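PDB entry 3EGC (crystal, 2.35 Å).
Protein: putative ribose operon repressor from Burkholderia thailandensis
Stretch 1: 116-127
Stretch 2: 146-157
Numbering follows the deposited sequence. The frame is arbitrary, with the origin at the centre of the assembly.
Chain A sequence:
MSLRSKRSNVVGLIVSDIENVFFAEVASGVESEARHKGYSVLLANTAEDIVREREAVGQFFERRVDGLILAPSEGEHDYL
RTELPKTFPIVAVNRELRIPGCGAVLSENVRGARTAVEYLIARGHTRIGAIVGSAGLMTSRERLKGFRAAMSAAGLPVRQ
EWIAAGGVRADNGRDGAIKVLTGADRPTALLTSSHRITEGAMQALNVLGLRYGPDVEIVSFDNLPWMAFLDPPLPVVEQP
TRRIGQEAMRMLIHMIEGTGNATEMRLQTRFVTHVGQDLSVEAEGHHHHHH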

# COMPACT_ATOMS: atom_id res chain seq x y z
N ALA A 116 -11.92 -19.40 -7.89
CA ALA A 116 -11.84 -18.39 -8.94
C ALA A 116 -11.80 -19.00 -10.33
O ALA A 116 -12.42 -18.52 -11.27
N VAL A 117 -11.05 -20.08 -10.47
CA VAL A 117 -11.00 -20.76 -11.77
C VAL A 117 -12.32 -21.44 -12.14
O VAL A 117 -12.68 -21.50 -13.30
N GLU A 118 -13.04 -21.94 -11.15
CA GLU A 118 -14.33 -22.61 -11.39
C GLU A 118 -15.37 -21.63 -11.86
O GLU A 118 -16.28 -21.98 -12.63
N TYR A 119 -15.24 -20.41 -11.36
CA TYR A 119 -16.00 -19.32 -11.85
C TYR A 119 -15.74 -19.03 -13.33
O TYR A 119 -16.68 -18.76 -14.08
N LEU A 120 -14.48 -19.06 -13.75
CA LEU A 120 -14.13 -18.86 -15.14
C LEU A 120 -14.69 -19.96 -16.04
O LEU A 120 -15.11 -19.72 -17.17
N ILE A 121 -14.70 -21.17 -15.51
CA ILE A 121 -15.13 -22.34 -16.25
C ILE A 121 -16.64 -22.28 -16.37
O ILE A 121 -17.19 -22.50 -17.43
N ALA A 122 -17.31 -21.88 -15.29
CA ALA A 122 -18.76 -21.72 -15.33
C ALA A 122 -19.20 -20.63 -16.33
O ALA A 122 -20.33 -20.63 -16.80
N ARG A 123 -18.28 -19.72 -16.67
CA ARG A 123 -18.56 -18.71 -17.68
C ARG A 123 -18.42 -19.22 -19.09
O ARG A 123 -18.80 -18.52 -20.02
N GLY A 124 -17.83 -20.40 -19.26
CA GLY A 124 -17.58 -20.90 -20.59
C GLY A 124 -16.14 -20.88 -21.08
O GLY A 124 -15.90 -21.09 -22.27
N HIS A 125 -15.18 -20.63 -20.18
CA HIS A 125 -13.75 -20.68 -20.59
C HIS A 125 -13.23 -22.10 -20.58
O HIS A 125 -13.49 -22.83 -19.63
N THR A 126 -12.49 -22.49 -21.61
CA THR A 126 -11.87 -23.80 -21.63
C THR A 126 -10.34 -23.70 -21.80
O THR A 126 -9.60 -24.54 -21.35
N ARG A 127 -9.89 -22.66 -22.49
CA ARG A 127 -8.47 -22.37 -22.60
C ARG A 127 -8.10 -21.43 -21.45
O ARG A 127 -8.17 -20.20 -21.58
N GLY A 146 -4.51 -25.13 -6.97
CA GLY A 146 -5.94 -24.86 -7.00
C GLY A 146 -6.46 -24.75 -8.42
O GLY A 146 -7.52 -25.27 -8.76
N PHE A 147 -5.66 -24.11 -9.25
CA PHE A 147 -5.94 -24.03 -10.65
C PHE A 147 -6.05 -25.42 -11.29
O PHE A 147 -7.06 -25.75 -11.93
N ARG A 148 -5.08 -26.27 -11.03
CA ARG A 148 -5.04 -27.58 -11.66
C ARG A 148 -6.20 -28.44 -11.18
O ARG A 148 -6.75 -29.26 -11.96
N ALA A 149 -6.56 -28.28 -9.91
CA ALA A 149 -7.60 -29.09 -9.34
C ALA A 149 -8.94 -28.71 -9.95
O ALA A 149 -9.80 -29.56 -10.16
N ALA A 150 -9.13 -27.42 -10.23
CA ALA A 150 -10.39 -26.95 -10.85
C ALA A 150 -10.48 -27.46 -12.29
O ALA A 150 -11.50 -27.93 -12.73
N MET A 151 -9.40 -27.32 -13.02
CA MET A 151 -9.33 -27.80 -14.39
C MET A 151 -9.59 -29.29 -14.46
O MET A 151 -10.39 -29.76 -15.27
N SER A 152 -8.94 -30.01 -13.57
CA SER A 152 -9.02 -31.46 -13.52
C SER A 152 -10.46 -31.87 -13.33
O SER A 152 -11.01 -32.72 -14.07
N ALA A 153 -11.10 -31.25 -12.34
CA ALA A 153 -12.42 -31.66 -11.92
C ALA A 153 -13.45 -31.44 -13.01
O ALA A 153 -14.49 -32.12 -13.04
N ALA A 154 -13.15 -30.48 -13.88
CA ALA A 154 -13.99 -30.13 -15.00
C ALA A 154 -13.63 -30.94 -16.24
O ALA A 154 -14.28 -30.83 -17.26
N GLY A 155 -12.56 -31.72 -16.15
CA GLY A 155 -12.11 -32.53 -17.26
C GLY A 155 -11.53 -31.71 -18.38
O GLY A 155 -11.52 -32.17 -19.54
N LEU A 156 -11.07 -30.51 -18.05
CA LEU A 156 -10.37 -29.65 -18.99
C LEU A 156 -8.86 -29.82 -18.89
O LEU A 156 -8.26 -29.54 -17.86
N PRO A 157 -8.23 -30.23 -20.00
CA PRO A 157 -6.77 -30.37 -20.10
C PRO A 157 -6.05 -29.03 -19.98
O PRO A 157 -6.58 -28.01 -20.41

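In the putative ribose operon repressor, stretch 116-127 packs against stretch 146-157. Two helices of one chain run in the same general direction, their axes 35° apart and 8.9 Å distant at closest approach, and the contact, which buries 430 Å² counting both sides, continues into the loops that follow them.

Most of the contact is apolar. Val-117, Ile-121, Ala-150 and Ala-154 direct their CA-to-CB bonds toward the other stretch. Val-117 (chi1 t) packs CG1 3.6 Å from Ala-150 CB and 4.1 Å from Met-151 SD, and CG2 3.7 Å from Phe-147 CD1. Phe-147 (chi1 t, chi2 80°) leaves its backbone sideways and presents the edge of its ring to Val-117 CG2, which sits near the ring plane. The small side chain of Ala-150 accompanies a close backbone approach, its CA lying 5.9 Å from Glu-118 CA. Ile-121 (chi1 m, chi2 t) extends CD1 toward several residues, 3.9 Å from Met-151 SD, 4.0 Å from Ala-154 CB and 4.4 Å from Ala-150 CB; the same methyl is 3.7 Å from Ala-150 O. Met-151 starts sideways, but its m, m, m conformation brings the thioether nearer, so that SD serves both Val-117 and Ile-121.

The apolar packing carries on past the helices. Each helix closes with a Schellman motif, at Gly-124 and Gly-155, and the chain beyond returns to the contact. Leu-156 (chi1 m, chi2 t) points toward stretch 1; its CD1 packs 3.9 Å from Ile-121 CG1 and 3.7 Å from His-125 O, and its CD2 lies 3.8 Å from Thr-126 CG2. Thr-126 (chi1 p) thus contributes its methyl, while its carbonyl O is 3.8 Å from Met-151 CE.

No hydrogen bond crosses between the stretches, so the contact rests on apolar packing. Glu-118 (chi1 m, chi2 t, chi3 -51°) leaves sideways and lays its aliphatic part beside the neighbouring helix, CG 3.8 Å from Ala-150 CB. His-125 (chi1 m) leads its ring away from stretch 2, and both ring nitrogens are hydrogen-bonded elsewhere in the structure. Within each stretch the helical backbone hydrogen-bonds to itself: Ile-121 N donates to Val-117 O at 3.0 Å, and Met-151 N to Phe-147 O at 3.0 Å. In the two closing turns, His-125 N reaches Leu-120 O at 3.1 Å and Leu-156 N reaches Met-151 O at 3.0 Å.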

# COMPACT_ATOMS: atom_id res chain seq x y z
CB ALA A 116 -10.68 -17.50 -8.70
CB VAL A 117 -9.81 -21.71 -11.85
CG1 VAL A 117 -9.92 -22.67 -13.06
CG2 VAL A 117 -8.49 -20.89 -11.83
CB GLU A 118 -14.84 -23.27 -10.13
CG GLU A 118 -13.99 -24.44 -9.67
CD GLU A 118 -14.64 -25.21 -8.53
OE1 GLU A 118 -15.04 -24.57 -7.54
OE2 GLU A 118 -14.74 -26.45 -8.61
CB TYR A 119 -15.72 -18.09 -11.01
CG TYR A 119 -16.29 -16.81 -11.57
CD1 TYR A 119 -17.55 -16.41 -11.24
CD2 TYR A 119 -15.59 -16.06 -12.46
CE1 TYR A 119 -18.09 -15.20 -11.72
CE2 TYR A 119 -16.11 -14.88 -12.96
CZ TYR A 119 -17.35 -14.46 -12.57
OH TYR A 119 -17.88 -13.31 -13.08
CB LEU A 120 -12.65 -18.78 -15.27
CG LEU A 120 -12.00 -17.47 -14.90
CD1 LEU A 120 -10.50 -17.69 -14.96
CD2 LEU A 120 -12.43 -16.37 -15.84
CB ILE A 121 -14.73 -23.65 -15.54
CG1 ILE A 121 -13.23 -23.91 -15.67
CG2 ILE A 121 -15.53 -24.83 -16.12
CD1 ILE A 121 -12.64 -24.88 -14.59
CB ALA A 122 -19.33 -21.48 -13.96
CB ARG A 123 -17.67 -17.47 -17.52
CG ARG A 123 -18.27 -16.46 -16.66
CD ARG A 123 -17.26 -15.39 -16.26
NE ARG A 123 -17.13 -14.33 -17.25
CZ ARG A 123 -18.03 -13.36 -17.43
NH1 ARG A 123 -19.16 -13.35 -16.71
NH2 ARG A 123 -17.82 -12.40 -18.32
CB HIS A 125 -12.85 -19.77 -19.74
CG HIS A 125 -13.11 -18.31 -19.93
ND1 HIS A 125 -12.65 -17.61 -21.02
CD2 HIS A 125 -13.78 -17.42 -19.16
CE1 HIS A 125 -13.04 -16.34 -20.92
NE2 HIS A 125 -13.71 -16.20 -19.79
CB THR A 126 -12.47 -24.69 -22.74
OG1 THR A 126 -12.26 -24.06 -24.04
CG2 THR A 126 -13.96 -24.95 -22.48
CB ARG A 127 -8.15 -21.73 -23.95
CG ARG A 127 -8.14 -22.76 -25.14
CD ARG A 127 -7.84 -22.05 -26.48
NE ARG A 127 -9.07 -21.48 -27.09
CZ ARG A 127 -9.11 -20.37 -27.81
NH1 ARG A 127 -10.27 -19.93 -28.31
NH2 ARG A 127 -7.98 -19.68 -28.02
CB PHE A 147 -4.92 -23.16 -11.33
CG PHE A 147 -4.87 -23.32 -12.82
CD1 PHE A 147 -5.82 -22.68 -13.63
CD2 PHE A 147 -3.88 -24.09 -13.42
CE1 PHE A 147 -5.78 -22.75 -14.97
CE2 PHE A 147 -3.84 -24.20 -14.80
CZ PHE A 147 -4.79 -23.51 -15.59
CB ARG A 148 -3.72 -28.31 -11.41
CG ARG A 148 -2.50 -27.70 -12.10
CD ARG A 148 -1.29 -28.67 -11.91
NE ARG A 148 -0.02 -28.09 -12.35
CZ ARG A 148 0.44 -28.15 -13.60
NH1 ARG A 148 -0.29 -28.77 -14.56
NH2 ARG A 148 1.59 -27.57 -13.88
CB ALA A 149 -7.63 -28.97 -7.82
CB ALA A 150 -10.46 -25.40 -10.84
CB MET A 151 -7.97 -27.41 -15.01
CG MET A 151 -7.86 -25.83 -15.22
SD MET A 151 -9.13 -25.06 -16.34
CE MET A 151 -8.31 -25.34 -17.91
CB SER A 152 -8.16 -31.98 -12.36
OG SER A 152 -7.51 -33.18 -12.69
CB ALA A 153 -12.84 -30.92 -10.67
CB ALA A 154 -13.88 -28.61 -15.29
CB LEU A 156 -10.73 -28.19 -18.74
CG LEU A 156 -12.15 -27.72 -19.10
CD1 LEU A 156 -12.36 -26.28 -18.70
CD2 LEU A 156 -12.46 -27.90 -20.61
CB PRO A 157 -6.56 -30.95 -21.51
CG PRO A 157 -7.79 -30.56 -22.29
CD PRO A 157 -8.91 -30.43 -21.30